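Local coordinates for B12-binding domain-containing protein (Kitasatospora setae, PDB 6WTE) that binds cobalamin and a [4Fe-4S] cluster and probably transfers a methyl group from S-adenosylmethionine to tryptophan by a non-radical route, at residues 227-232 against 274-279; 234-239 against 270-275; 308-313 against 344-349; 332-337 against 358-363. One frame throughout, in Å; residues are numbered along the deposited sequence.

Contact 1: 227-232 against 274-279; sequences CAYRCS and FNLSIA. With SF4 (iron/sulfur cluster), chain C; EDO (1,2-ethanediol), chain G; EDO (1,2-ethanediol), chain L.
Cys227 SG is held by two bonds: it binds an iron of the cluster, SF4 FE2, at 2.2 Å and accepts the N-H of Tyr229, while Leu276 CD1 merely packs beside it at 4.2 Å. The N-H...S hydrogen bond, with Tyr229 N 3.5 Å from Cys227 SG, is fairly straight (159°) and long, as is usual for sulfur acceptors. Cys231 SG, four residues on, binds SF4 FE1 at 2.3 Å. Across the contact everything is apolar and rests on one leucine. Leu276 CD1 comes obliquely against the CD2-CE2 side of the Tyr229 ring, 3.6 Å from Tyr229 CD2, and the same methyl reaches the inorganic sulfide SF4 S4 at 3.8 Å. Its other branch, Leu276 CD2, lies beside Tyr229 CE2. With CG anti to its carbonyl carbon (chi1 -73°), the Tyr229 ring is turned to the leucine. Cys227 and Cys231 belong to the CX3CX2C signature of radical SAM enzymes. A branched aliphatic and an aromatic group suit this flank of the cluster, since they shield a sulfide without competing for iron, and the N-H directed at Cys227 SG would be expected to tune the electron density of the thiolate ligand.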
loop_
_atom_site.group_PDB
_atom_site.type_symbol
_atom_site.label_atom_id
_atom_site.label_comp_id
_atom_site.label_asym_id
_atom_site.label_seq_id
_atom_site.Cartn_x
_atom_site.Cartn_y
_atom_site.Cartn_z
ATOM N N CYS A 227 7.720 8.540 -4.689
ATOM C CA CYS A 227 7.861 8.162 -6.090
ATOM C C CYS A 227 7.806 9.421 -6.934
ATOM O O CYS A 227 6.888 10.230 -6.773
ATOM C CB CYS A 227 6.763 7.197 -6.551
ATOM S SG CYS A 227 7.027 6.650 -8.285
ATOM N N ALA A 228 8.766 9.566 -7.842
ATOM C CA ALA A 228 8.845 10.750 -8.688
ATOM C C ALA A 228 8.087 10.615 -10.001
ATOM O O ALA A 228 8.012 11.595 -10.749
ATOM C CB ALA A 228 10.310 11.099 -8.974
ATOM N N TYR A 229 7.519 9.450 -10.303
ATOM C CA TYR A 229 6.726 9.314 -11.521
ATOM C C TYR A 229 5.294 9.785 -11.244
ATOM O O TYR A 229 4.995 10.360 -10.194
ATOM C CB TYR A 229 6.804 7.884 -12.053
ATOM C CG TYR A 229 8.146 7.557 -12.688
ATOM C CD1 TYR A 229 9.086 8.553 -12.920
ATOM C CD2 TYR A 229 8.467 6.258 -13.055
ATOM C CE1 TYR A 229 10.311 8.265 -13.500
ATOM C CE2 TYR A 229 9.689 5.957 -13.634
ATOM C CZ TYR A 229 10.606 6.963 -13.853
ATOM O OH TYR A 229 11.822 6.675 -14.430
ATOM N N ARG A 230 4.385 9.578 -12.193
ATOM C CA ARG A 230 3.031 10.113 -12.046
ATOM C C ARG A 230 2.039 9.218 -12.784
ATOM O O ARG A 230 1.226 9.679 -13.592
ATOM C CB ARG A 230 2.969 11.557 -12.545
ATOM C CG ARG A 230 1.737 12.343 -12.094
ATOM C CD ARG A 230 1.690 12.522 -10.584
ATOM N NE ARG A 230 2.778 13.356 -10.075
ATOM C CZ ARG A 230 2.699 14.676 -9.926
ATOM N NH1 ARG A 230 1.587 15.316 -10.252
ATOM N NH2 ARG A 230 3.733 15.356 -9.453
ATOM N N CYS A 231 2.104 7.918 -12.515
ATOM C CA CYS A 231 1.243 6.972 -13.209
ATOM C C CYS A 231 -0.221 7.278 -12.920
ATOM O O CYS A 231 -0.599 7.583 -11.785
ATOM C CB CYS A 231 1.593 5.540 -12.800
ATOM S SG CYS A 231 3.279 5.067 -13.275
ATOM N N SER A 232 -1.051 7.192 -13.962
ATOM C CA SER A 232 -2.390 7.765 -13.864
ATOM C C SER A 232 -3.267 7.034 -12.857
ATOM O O SER A 232 -4.221 7.628 -12.340
ATOM C CB SER A 232 -3.062 7.781 -15.240
ATOM O OG SER A 232 -3.395 6.473 -15.664
ATOM N N PHE A 274 11.452 -0.411 -5.918
ATOM C CA PHE A 274 12.813 -0.555 -5.403
ATOM C C PHE A 274 13.854 -0.056 -6.402
ATOM O O PHE A 274 14.854 0.550 -6.000
ATOM C CB PHE A 274 13.100 -2.010 -5.019
ATOM C CG PHE A 274 14.499 -2.234 -4.486
ATOM C CD1 PHE A 274 14.963 -1.527 -3.392
ATOM C CD2 PHE A 274 15.345 -3.154 -5.088
ATOM C CE1 PHE A 274 16.248 -1.732 -2.898
ATOM C CE2 PHE A 274 16.629 -3.364 -4.604
ATOM C CZ PHE A 274 17.082 -2.654 -3.508
ATOM N N ASN A 275 13.644 -0.282 -7.705
ATOM C CA ASN A 275 14.665 0.049 -8.695
ATOM C C ASN A 275 14.521 1.452 -9.284
ATOM O O ASN A 275 15.312 1.819 -10.157
ATOM C CB ASN A 275 14.675 -0.986 -9.839
ATOM C CG ASN A 275 13.374 -1.007 -10.632
ATOM O OD1 ASN A 275 12.293 -0.755 -10.093
ATOM N ND2 ASN A 275 13.473 -1.324 -11.918
ATOM N N LEU A 276 13.541 2.239 -8.858
ATOM C CA LEU A 276 13.597 3.661 -9.161
ATOM C C LEU A 276 14.488 4.327 -8.123
ATOM O O LEU A 276 14.660 3.813 -7.017
ATOM C CB LEU A 276 12.197 4.276 -9.196
ATOM C CG LEU A 276 11.284 3.677 -10.275
ATOM C CD1 LEU A 276 9.968 4.445 -10.371
ATOM C CD2 LEU A 276 11.974 3.640 -11.648
ATOM N N SER A 277 15.091 5.452 -8.495
ATOM C CA SER A 277 16.249 5.970 -7.768
ATOM C C SER A 277 17.298 4.859 -7.654
ATOM O O SER A 277 17.607 4.345 -6.577
ATOM C CB SER A 277 15.838 6.513 -6.392
ATOM O OG SER A 277 16.800 7.417 -5.876
ATOM N N ILE A 278 17.819 4.469 -8.821
ATOM C CA ILE A 278 18.538 3.204 -8.944
ATOM C C ILE A 278 19.897 3.258 -8.262
ATOM O O ILE A 278 20.387 2.233 -7.762
ATOM C CB ILE A 278 18.668 2.822 -10.434
ATOM C CG1 ILE A 278 19.389 1.475 -10.593
ATOM C CG2 ILE A 278 19.394 3.913 -11.203
ATOM C CD1 ILE A 278 18.591 0.272 -10.109
ATOM N N ALA A 279 20.539 4.425 -8.228
ATOM C CA ALA A 279 21.870 4.494 -7.635
ATOM C C ALA A 279 21.824 4.146 -6.153
ATOM O O ALA A 279 22.710 3.448 -5.643
ATOM C CB ALA A 279 22.475 5.883 -7.851
HETATM FE FE1 SF4 C . 4.017 4.506 -11.190
HETATM FE FE2 SF4 C . 5.388 5.363 -8.970
HETATM FE FE3 SF4 C . 4.972 2.707 -9.326
HETATM FE FE4 SF4 C . 2.890 4.317 -8.712
HETATM S S1 SF4 C . 4.682 3.869 -7.383
HETATM S S2 SF4 C . 2.924 2.698 -10.309
HETATM S S3 SF4 C . 3.459 6.242 -9.802
HETATM S S4 SF4 C . 6.191 4.081 -10.690
HETATM C C1 EDO G . 16.069 5.651 -12.098
HETATM O O1 EDO G . 16.896 6.102 -11.020
HETATM C C2 EDO G . 14.880 6.599 -12.232
HETATM O O2 EDO G . 14.170 6.660 -10.984
HETATM C C1 EDO L . -1.757 16.714 -11.250
HETATM O O1 EDO L . -2.690 17.339 -12.138
HETATM C C2 EDO L . -1.806 15.208 -11.459
HETATM O O2 EDO L . -0.501 14.754 -11.836
#

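Contact 2: 234-239 against 270-275; sequences CVEPDA and TDSEFN. With SF4 (iron/sulfur cluster), chain C.
Glu236 reaches from helix 236-240 across to Ser272, passing a corner of the cluster on the way. Its CB sits 4.1 Å from the sulfide SF4 S1 and is also near Ser272 OG. From CG onward the chain is extended (chi2 -163°), and this carries the carboxylate past the cluster, with CD still in van der Waals range of SF4 S1. At the tip the two oxygens divide their work. OE1 accepts a short bond from the hydroxyl, Ser272 OG to Glu236 OE1 being 2.6 Å, and the donor arrives nearly in line with the C-O bond. Glu236 OE2 accepts a hydrogen bond from a water 2.6 Å away, which donates a second one to Ser272 O, and Glu236 OE2 also hydrogen-bonds N29 of cobalamin. Glutamate suits the place because its two oxygens can serve three partners at once, and serine because it is a small donor whose CB can rest 3.7 Å from SF4 S1.

Behind Glu236, its backbone N is capped by Cys234 SG, which itself binds SF4 FE4 at 2.3 Å. From the facing loop, Glu273 bends at chi2 (-75°) and puts OE2 on SF4 FE3 at 1.9 Å. With this carboxylate on the fourth iron, the position that classical radical SAM enzymes use for S-adenosylmethionine is taken by protein, consistent with non-radical catalysis.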
loop_
_atom_site.group_PDB
_atom_site.type_symbol
_atom_site.label_atom_id
_atom_site.label_comp_id
_atom_site.label_asym_id
_atom_site.label_seq_id
_atom_site.Cartn_x
_atom_site.Cartn_y
_atom_site.Cartn_z
ATOM N N CYS A 234 -2.215 5.696 -9.899
ATOM C CA CYS A 234 -1.451 5.417 -8.692
ATOM C C CYS A 234 -1.584 6.530 -7.663
ATOM O O CYS A 234 -1.372 7.704 -7.981
ATOM C CB CYS A 234 0.022 5.212 -9.029
ATOM S SG CYS A 234 0.915 4.604 -7.616
ATOM N N VAL A 235 -1.878 6.140 -6.418
ATOM C CA VAL A 235 -2.019 7.085 -5.310
ATOM C C VAL A 235 -0.701 7.474 -4.664
ATOM O O VAL A 235 -0.682 8.399 -3.845
ATOM C CB VAL A 235 -2.898 6.511 -4.185
ATOM C CG1 VAL A 235 -4.299 6.197 -4.700
ATOM C CG2 VAL A 235 -2.245 5.252 -3.592
ATOM N N GLU A 236 0.400 6.797 -4.992
ATOM C CA GLU A 236 1.586 6.901 -4.144
ATOM C C GLU A 236 2.375 8.197 -4.318
ATOM O O GLU A 236 2.900 8.707 -3.319
ATOM C CB GLU A 236 2.498 5.682 -4.358
ATOM C CG GLU A 236 1.761 4.383 -4.058
ATOM C CD GLU A 236 2.659 3.190 -3.852
ATOM O OE1 GLU A 236 3.848 3.367 -3.483
ATOM O OE2 GLU A 236 2.158 2.061 -4.051
ATOM N N PRO A 237 2.522 8.763 -5.524
ATOM C CA PRO A 237 3.185 10.076 -5.588
ATOM C C PRO A 237 2.531 11.092 -4.664
ATOM O O PRO A 237 3.225 11.822 -3.950
ATOM C CB PRO A 237 3.066 10.458 -7.067
ATOM C CG PRO A 237 3.080 9.141 -7.772
ATOM C CD PRO A 237 2.302 8.206 -6.875
ATOM N N ASP A 238 1.204 11.129 -4.622
ATOM C CA ASP A 238 0.552 12.080 -3.733
ATOM C C ASP A 238 0.607 11.622 -2.282
ATOM O O ASP A 238 0.934 12.408 -1.387
ATOM C CB ASP A 238 -0.898 12.294 -4.131
ATOM C CG ASP A 238 -1.650 13.068 -3.079
ATOM O OD1 ASP A 238 -1.341 14.262 -2.920
ATOM O OD2 ASP A 238 -2.503 12.476 -2.388
ATOM N N ALA A 239 0.257 10.362 -2.030
ATOM C CA ALA A 239 0.064 9.912 -0.656
ATOM C C ALA A 239 1.378 9.651 0.071
ATOM O O ALA A 239 1.422 9.742 1.303
ATOM C CB ALA A 239 -0.806 8.655 -0.639
ATOM N N THR A 270 9.712 -2.119 1.058
ATOM C CA THR A 270 8.451 -1.384 1.111
ATOM C C THR A 270 8.543 -0.018 0.442
ATOM O O THR A 270 7.753 0.881 0.753
ATOM C CB THR A 270 7.973 -1.228 2.552
ATOM O OG1 THR A 270 8.930 -0.456 3.286
ATOM C CG2 THR A 270 7.796 -2.589 3.192
ATOM N N ASP A 271 9.519 0.165 -0.435
ATOM C CA ASP A 271 9.546 1.324 -1.310
ATOM C C ASP A 271 8.346 1.296 -2.249
ATOM O O ASP A 271 7.719 0.257 -2.468
ATOM C CB ASP A 271 10.834 1.328 -2.134
ATOM C CG ASP A 271 12.073 1.276 -1.270
ATOM O OD1 ASP A 271 11.959 1.495 -0.047
ATOM O OD2 ASP A 271 13.161 0.995 -1.808
ATOM N N SER A 272 8.052 2.453 -2.844
ATOM C CA SER A 272 7.100 2.467 -3.948
ATOM C C SER A 272 7.600 1.586 -5.090
ATOM O O SER A 272 6.864 0.737 -5.608
ATOM C CB SER A 272 6.863 3.901 -4.418
ATOM O OG SER A 272 6.125 4.630 -3.447
ATOM N N GLU A 273 8.860 1.767 -5.484
ATOM C CA GLU A 273 9.497 0.935 -6.507
ATOM C C GLU A 273 10.965 0.815 -6.134
ATOM O O GLU A 273 11.659 1.833 -6.066
ATOM C CB GLU A 273 9.359 1.545 -7.912
ATOM C CG GLU A 273 7.955 1.987 -8.302
ATOM C CD GLU A 273 7.043 0.829 -8.636
ATOM O OE1 GLU A 273 7.540 -0.315 -8.733
ATOM O OE2 GLU A 273 5.831 1.061 -8.823
ATOM N N PHE A 274 11.452 -0.411 -5.918
ATOM C CA PHE A 274 12.813 -0.555 -5.403
ATOM C C PHE A 274 13.854 -0.056 -6.402
ATOM O O PHE A 274 14.854 0.550 -6.000
ATOM C CB PHE A 274 13.100 -2.010 -5.019
ATOM C CG PHE A 274 14.499 -2.234 -4.486
ATOM C CD1 PHE A 274 14.963 -1.527 -3.392
ATOM C CD2 PHE A 274 15.345 -3.154 -5.088
ATOM C CE1 PHE A 274 16.248 -1.732 -2.898
ATOM C CE2 PHE A 274 16.629 -3.364 -4.604
ATOM C CZ PHE A 274 17.082 -2.654 -3.508
ATOM N N ASN A 275 13.644 -0.282 -7.705
ATOM C CA ASN A 275 14.665 0.049 -8.695
ATOM C C ASN A 275 14.521 1.452 -9.284
ATOM O O ASN A 275 15.312 1.819 -10.157
ATOM C CB ASN A 275 14.675 -0.986 -9.839
ATOM C CG ASN A 275 13.374 -1.007 -10.632
ATOM O OD1 ASN A 275 12.293 -0.755 -10.093
ATOM N ND2 ASN A 275 13.473 -1.324 -11.918
HETATM FE FE1 SF4 C . 4.017 4.506 -11.190
HETATM FE FE2 SF4 C . 5.388 5.363 -8.970
HETATM FE FE3 SF4 C . 4.972 2.707 -9.326
HETATM FE FE4 SF4 C . 2.890 4.317 -8.712
HETATM S S1 SF4 C . 4.682 3.869 -7.383
HETATM S S2 SF4 C . 2.924 2.698 -10.309
HETATM S S3 SF4 C . 3.459 6.242 -9.802
HETATM S S4 SF4 C . 6.191 4.081 -10.690
HETATM O O HOH W 1 3.814 0.240 -4.878
#

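Contact 3: 308-313 against 344-349; sequences YCQPSP and GWKVTE
The direct polar link is a single hydrogen bond, Lys346 NZ to Gln310 OE1 at 3.0 Å. The two side chains come from opposite directions, and the ammonium meets the amide oxygen in the carbonyl plane, on a lone pair, with a C=O...donor angle of 127°. Tyr354 OH is a second partner of Gln310 OE1, so this oxygen is held by two groups and the flip of the amide is fixed.

A water adds a second, looser connection. It accepts from Gln310 NE2 at 3.0 Å and, weakly, from Lys346 NZ at 3.3 Å. Gln310 NE2 also gives a weak bond to Glu273 OE1, the oxygen of that carboxylate not bound to iron, so Gln310, which also touches the cluster directly, helps to position its Glu273 ligand.

The acidic partner of the lysine lies outside the two segments: Lys346 NZ forms a salt bridge with Asp335 OD2 and is also bonded to Tyr355 OH. Lysine suits this buried spot because its ammonium can serve an acid, a hydroxyl and an amide together. All four of its torsions lie near -65°, coiling the chain compactly, and Lys346 CG passes 3.9 Å above one face of the neighbouring Trp345 ring, toward its rim.

Gln310 follows directly on the end of strand 304-309, and Pro311 packs on strand 327-335 and helix 357-369. Lys346 belongs to the loop joining helices 339-342 and 357-369, whose backbone bonds from Trp345 to Ser232 and from Val347 to Arg230 tie it to the cluster-binding loop.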
loop_
_atom_site.group_PDB
_atom_site.type_symbol
_atom_site.label_atom_id
_atom_site.label_comp_id
_atom_site.label_asym_id
_atom_site.label_seq_id
_atom_site.Cartn_x
_atom_site.Cartn_y
_atom_site.Cartn_z
ATOM N N TYR A 308 10.015 -5.254 -5.219
ATOM C CA TYR A 308 9.000 -4.846 -6.182
ATOM C C TYR A 308 9.611 -3.783 -7.078
ATOM O O TYR A 308 10.200 -2.817 -6.580
ATOM C CB TYR A 308 7.739 -4.297 -5.496
ATOM C CG TYR A 308 6.597 -4.105 -6.472
ATOM C CD1 TYR A 308 6.466 -2.932 -7.206
ATOM C CD2 TYR A 308 5.663 -5.114 -6.675
ATOM C CE1 TYR A 308 5.434 -2.767 -8.112
ATOM C CE2 TYR A 308 4.629 -4.956 -7.571
ATOM C CZ TYR A 308 4.520 -3.784 -8.287
ATOM O OH TYR A 308 3.486 -3.627 -9.180
ATOM N N CYS A 309 9.463 -3.954 -8.395
ATOM C CA CYS A 309 10.203 -3.157 -9.360
ATOM C C CYS A 309 9.301 -2.731 -10.504
ATOM O O CYS A 309 8.250 -3.324 -10.755
ATOM C CB CYS A 309 11.389 -3.927 -9.968
ATOM S SG CYS A 309 12.759 -4.248 -8.863
ATOM N N GLN A 310 9.746 -1.709 -11.202
ATOM C CA GLN A 310 9.262 -1.385 -12.534
ATOM C C GLN A 310 10.155 -2.058 -13.565
ATOM O O GLN A 310 11.260 -2.511 -13.239
ATOM C CB GLN A 310 9.247 0.129 -12.743
ATOM C CG GLN A 310 8.144 0.832 -11.963
ATOM C CD GLN A 310 6.767 0.413 -12.427
ATOM O OE1 GLN A 310 6.355 0.734 -13.543
ATOM N NE2 GLN A 310 6.059 -0.339 -11.589
ATOM N N PRO A 311 9.691 -2.187 -14.811
ATOM C CA PRO A 311 10.512 -2.882 -15.815
ATOM C C PRO A 311 11.852 -2.225 -16.083
ATOM O O PRO A 311 12.783 -2.910 -16.521
ATOM C CB PRO A 311 9.622 -2.866 -17.064
ATOM C CG PRO A 311 8.242 -2.807 -16.535
ATOM C CD PRO A 311 8.321 -1.944 -15.298
ATOM N N SER A 312 11.978 -0.921 -15.862
ATOM C CA SER A 312 13.203 -0.199 -16.146
ATOM C C SER A 312 13.433 0.808 -15.029
ATOM O O SER A 312 12.472 1.432 -14.555
ATOM C CB SER A 312 13.127 0.525 -17.501
ATOM O OG SER A 312 14.306 1.272 -17.751
ATOM N N PRO A 313 14.686 0.995 -14.583
ATOM C CA PRO A 313 15.897 0.327 -15.062
ATOM C C PRO A 313 16.148 -0.994 -14.352
ATOM O O PRO A 313 16.071 -1.059 -13.123
ATOM C CB PRO A 313 16.997 1.333 -14.731
ATOM C CG PRO A 313 16.499 2.029 -13.487
ATOM C CD PRO A 313 14.982 2.002 -13.544
ATOM N N GLY A 344 0.062 7.839 -21.535
ATOM C CA GLY A 344 -0.741 8.579 -20.581
ATOM C C GLY A 344 -1.052 7.852 -19.294
ATOM O O GLY A 344 -1.646 8.455 -18.389
ATOM N N TRP A 345 -0.660 6.582 -19.173
ATOM C CA TRP A 345 -0.938 5.782 -17.985
ATOM C C TRP A 345 0.340 5.560 -17.183
ATOM O O TRP A 345 0.472 6.101 -16.084
ATOM C CB TRP A 345 -1.596 4.458 -18.393
ATOM C CG TRP A 345 -1.688 3.392 -17.325
ATOM C CD1 TRP A 345 -1.531 3.547 -15.971
ATOM C CD2 TRP A 345 -1.965 2.003 -17.537
ATOM N NE1 TRP A 345 -1.688 2.338 -15.336
ATOM C CE2 TRP A 345 -1.955 1.375 -16.274
ATOM C CE3 TRP A 345 -2.224 1.228 -18.673
ATOM C CZ2 TRP A 345 -2.188 0.009 -16.116
ATOM C CZ3 TRP A 345 -2.457 -0.133 -18.513
ATOM C CH2 TRP A 345 -2.435 -0.726 -17.245
ATOM N N LYS A 346 1.284 4.767 -17.687
ATOM C CA LYS A 346 2.530 4.508 -16.961
ATOM C C LYS A 346 3.540 5.548 -17.425
ATOM O O LYS A 346 4.305 5.326 -18.368
ATOM C CB LYS A 346 3.012 3.082 -17.204
ATOM C CG LYS A 346 2.062 2.003 -16.677
ATOM C CD LYS A 346 1.931 2.062 -15.160
ATOM C CE LYS A 346 3.254 1.715 -14.479
ATOM N NZ LYS A 346 3.628 0.269 -14.625
ATOM N N VAL A 347 3.521 6.720 -16.782
ATOM C CA VAL A 347 4.275 7.864 -17.275
ATOM C C VAL A 347 5.056 8.527 -16.149
ATOM O O VAL A 347 4.718 8.416 -14.966
ATOM C CB VAL A 347 3.358 8.903 -17.922
ATOM C CG1 VAL A 347 2.575 8.291 -19.064
ATOM C CG2 VAL A 347 2.427 9.433 -16.847
ATOM N N THR A 348 6.087 9.268 -16.552
ATOM C CA THR A 348 6.804 10.173 -15.669
ATOM C C THR A 348 5.980 11.436 -15.430
ATOM O O THR A 348 4.880 11.605 -15.963
ATOM C CB THR A 348 8.151 10.568 -16.269
ATOM O OG1 THR A 348 7.927 11.475 -17.358
ATOM C CG2 THR A 348 8.907 9.347 -16.777
ATOM N N GLU A 349 6.546 12.355 -14.639
ATOM C CA GLU A 349 5.916 13.655 -14.421
ATOM C C GLU A 349 5.851 14.479 -15.696
ATOM O O GLU A 349 4.998 15.366 -15.810
ATOM C CB GLU A 349 6.670 14.440 -13.352
ATOM C CG GLU A 349 6.137 14.252 -11.952
ATOM C CD GLU A 349 6.863 15.122 -10.951
ATOM O OE1 GLU A 349 7.806 15.834 -11.358
ATOM O OE2 GLU A 349 6.485 15.098 -9.761
HETATM O O HOH W 2 3.091 -0.683 -11.461
#

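Contact 4: 332-337 against 358-363; sequences VGSDHI and EDTERL
Val332 lays its CB and CG2 against one methyl of Leu363, with Val332 CG2 3.8 Å from Leu363 CD1. The two side chains run antiparallel alongside one another, so the touch is a flank of the valine against a branch end of the leucine. Leu363 has CG anti to its backbone N (chi1 -179°), which directs the branch from the helix to the strand. Two residues further along the strand the character changes. Ser334 OG and Thr360 OG1 are 2.7 Å apart in a hydrogen bond that either hydroxyl could donate, and the threonine methyl lies beside the serine hydroxyl, Thr360 CG2 3.4 Å from Ser334 OG. The closest CA pair, Ser334 CA and Thr360 CA, is 6.6 Å apart, a spacing that suits small side chains. Between Val332 and Ser334, Gly333 centres an inverse gamma turn, in which Ser334 N bonds weakly to Val332 O, and Val332 and Ser334 both face the helix. Helix 357-369 belongs to the beta-alpha-beta crossover from strand 327-335 to the parallel strand 373-380. Thr360 and Leu363, one helical turn apart, thus give the interface a polar and an apolar point. Pairing the two hydroxyls gives each a partner in a buried interface where Val332 and Leu363 supply the apolar part.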
loop_
_atom_site.group_PDB
_atom_site.type_symbol
_atom_site.label_atom_id
_atom_site.label_comp_id
_atom_site.label_asym_id
_atom_site.label_seq_id
_atom_site.Cartn_x
_atom_site.Cartn_y
_atom_site.Cartn_z
ATOM N N VAL A 332 7.263 -7.390 -10.670
ATOM C CA VAL A 332 7.379 -6.262 -11.590
ATOM C C VAL A 332 5.991 -5.808 -12.037
ATOM O O VAL A 332 5.172 -6.621 -12.488
ATOM C CB VAL A 332 8.266 -6.592 -12.806
ATOM C CG1 VAL A 332 7.735 -7.799 -13.567
ATOM C CG2 VAL A 332 8.342 -5.366 -13.716
ATOM N N GLY A 333 5.735 -4.505 -11.913
ATOM C CA GLY A 333 4.496 -3.907 -12.387
ATOM C C GLY A 333 4.556 -3.533 -13.856
ATOM O O GLY A 333 4.506 -2.352 -14.217
ATOM N N SER A 334 4.683 -4.542 -14.718
ATOM C CA SER A 334 4.718 -4.287 -16.155
ATOM C C SER A 334 3.391 -3.714 -16.642
ATOM O O SER A 334 3.367 -2.847 -17.524
ATOM C CB SER A 334 5.061 -5.578 -16.897
ATOM O OG SER A 334 6.244 -6.167 -16.373
ATOM N N ASP A 335 2.283 -4.230 -16.108
ATOM C CA ASP A 335 0.933 -3.672 -16.193
ATOM C C ASP A 335 0.264 -3.859 -17.554
ATOM O O ASP A 335 -0.906 -4.255 -17.600
ATOM C CB ASP A 335 0.947 -2.198 -15.774
ATOM C CG ASP A 335 1.101 -2.037 -14.272
ATOM O OD1 ASP A 335 0.731 -2.987 -13.543
ATOM O OD2 ASP A 335 1.597 -0.987 -13.816
ATOM N N HIS A 336 0.969 -3.617 -18.657
ATOM C CA HIS A 336 0.408 -3.886 -19.980
ATOM C C HIS A 336 1.538 -3.959 -20.998
ATOM O O HIS A 336 2.714 -3.803 -20.666
ATOM C CB HIS A 336 -0.619 -2.823 -20.393
ATOM C CG HIS A 336 -1.765 -3.377 -21.184
ATOM N ND1 HIS A 336 -1.664 -3.698 -22.520
ATOM C CD2 HIS A 336 -3.027 -3.695 -20.817
ATOM C CE1 HIS A 336 -2.818 -4.179 -22.943
ATOM N NE2 HIS A 336 -3.664 -4.188 -21.930
ATOM N N ILE A 337 1.160 -4.176 -22.257
ATOM C CA ILE A 337 2.121 -4.175 -23.357
ATOM C C ILE A 337 1.743 -3.214 -24.469
ATOM O O ILE A 337 2.627 -2.762 -25.221
ATOM C CB ILE A 337 2.297 -5.599 -23.924
ATOM C CG1 ILE A 337 3.462 -5.636 -24.921
ATOM C CG2 ILE A 337 1.019 -6.050 -24.604
ATOM C CD1 ILE A 337 3.820 -7.012 -25.429
ATOM N N GLU A 358 10.525 -4.884 -23.962
ATOM C CA GLU A 358 11.861 -5.474 -23.886
ATOM C C GLU A 358 12.425 -5.392 -22.480
ATOM O O GLU A 358 13.201 -6.262 -22.075
ATOM C CB GLU A 358 12.828 -4.782 -24.853
ATOM C CG GLU A 358 12.490 -4.894 -26.320
ATOM C CD GLU A 358 12.109 -3.548 -26.931
ATOM O OE1 GLU A 358 11.005 -3.449 -27.509
ATOM O OE2 GLU A 358 12.906 -2.589 -26.829
ATOM N N ASP A 359 12.055 -4.347 -21.727
ATOM C CA ASP A 359 12.558 -4.191 -20.367
ATOM C C ASP A 359 12.025 -5.287 -19.454
ATOM O O ASP A 359 12.756 -5.789 -18.595
ATOM C CB ASP A 359 12.196 -2.806 -19.826
ATOM C CG ASP A 359 12.886 -1.691 -20.585
ATOM O OD1 ASP A 359 14.118 -1.755 -20.765
ATOM O OD2 ASP A 359 12.199 -0.754 -21.029
ATOM N N THR A 360 10.752 -5.665 -19.617
ATOM C CA THR A 360 10.218 -6.783 -18.845
ATOM C C THR A 360 10.844 -8.101 -19.293
ATOM O O THR A 360 11.157 -8.963 -18.462
ATOM C CB THR A 360 8.691 -6.830 -18.968
ATOM O OG1 THR A 360 8.114 -5.706 -18.280
ATOM C CG2 THR A 360 8.135 -8.111 -18.359
ATOM N N GLU A 361 11.032 -8.275 -20.604
ATOM C CA GLU A 361 11.694 -9.476 -21.101
ATOM C C GLU A 361 13.102 -9.605 -20.531
ATOM O O GLU A 361 13.518 -10.697 -20.126
ATOM C CB GLU A 361 11.729 -9.453 -22.629
ATOM C CG GLU A 361 12.348 -10.683 -23.269
ATOM C CD GLU A 361 11.404 -11.867 -23.336
ATOM O OE1 GLU A 361 11.805 -12.974 -22.911
ATOM O OE2 GLU A 361 10.265 -11.697 -23.820
ATOM N N ARG A 362 13.856 -8.502 -20.505
ATOM C CA ARG A 362 15.210 -8.571 -19.967
ATOM C C ARG A 362 15.192 -8.836 -18.471
ATOM O O ARG A 362 15.996 -9.629 -17.974
ATOM C CB ARG A 362 15.991 -7.292 -20.267
ATOM C CG ARG A 362 17.441 -7.377 -19.782
ATOM C CD ARG A 362 18.285 -6.176 -20.179
ATOM N NE ARG A 362 17.868 -4.947 -19.513
ATOM C CZ ARG A 362 18.583 -3.825 -19.511
ATOM N NH1 ARG A 362 19.753 -3.782 -20.139
ATOM N NH2 ARG A 362 18.136 -2.747 -18.883
ATOM N N LEU A 363 14.286 -8.191 -17.741
ATOM C CA LEU A 363 14.181 -8.451 -16.310
ATOM C C LEU A 363 13.960 -9.931 -16.047
ATOM O O LEU A 363 14.640 -10.537 -15.209
ATOM C CB LEU A 363 13.041 -7.624 -15.717
ATOM C CG LEU A 363 12.750 -7.703 -14.216
ATOM C CD1 LEU A 363 12.019 -6.433 -13.826
ATOM C CD2 LEU A 363 11.879 -8.898 -13.874
#

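All four contacts belong to the radical SAM core, whose parallel strands and covering helices form a partial barrel-like sheet. Contacts 1 and 2 come first along the chain, have centres about 7 Å apart, share Phe274 and Asn275, and supply the cluster's four protein ligands from the cysteine loop and the loop after strand 266-269. Contacts 1 and 3, their centres about 7 Å apart, meet through the Arg230-Glu349 salt bridge. Contacts 3 and 4 interleave in sequence and use neighbouring strands, 304-309 and 327-335, with centres about 10 Å apart. Contact 4 is outermost, its centre about 18 Å from that of contact 2. The series thus runs from the cluster ligands, through the residues next to them, out to the strand-helix packing.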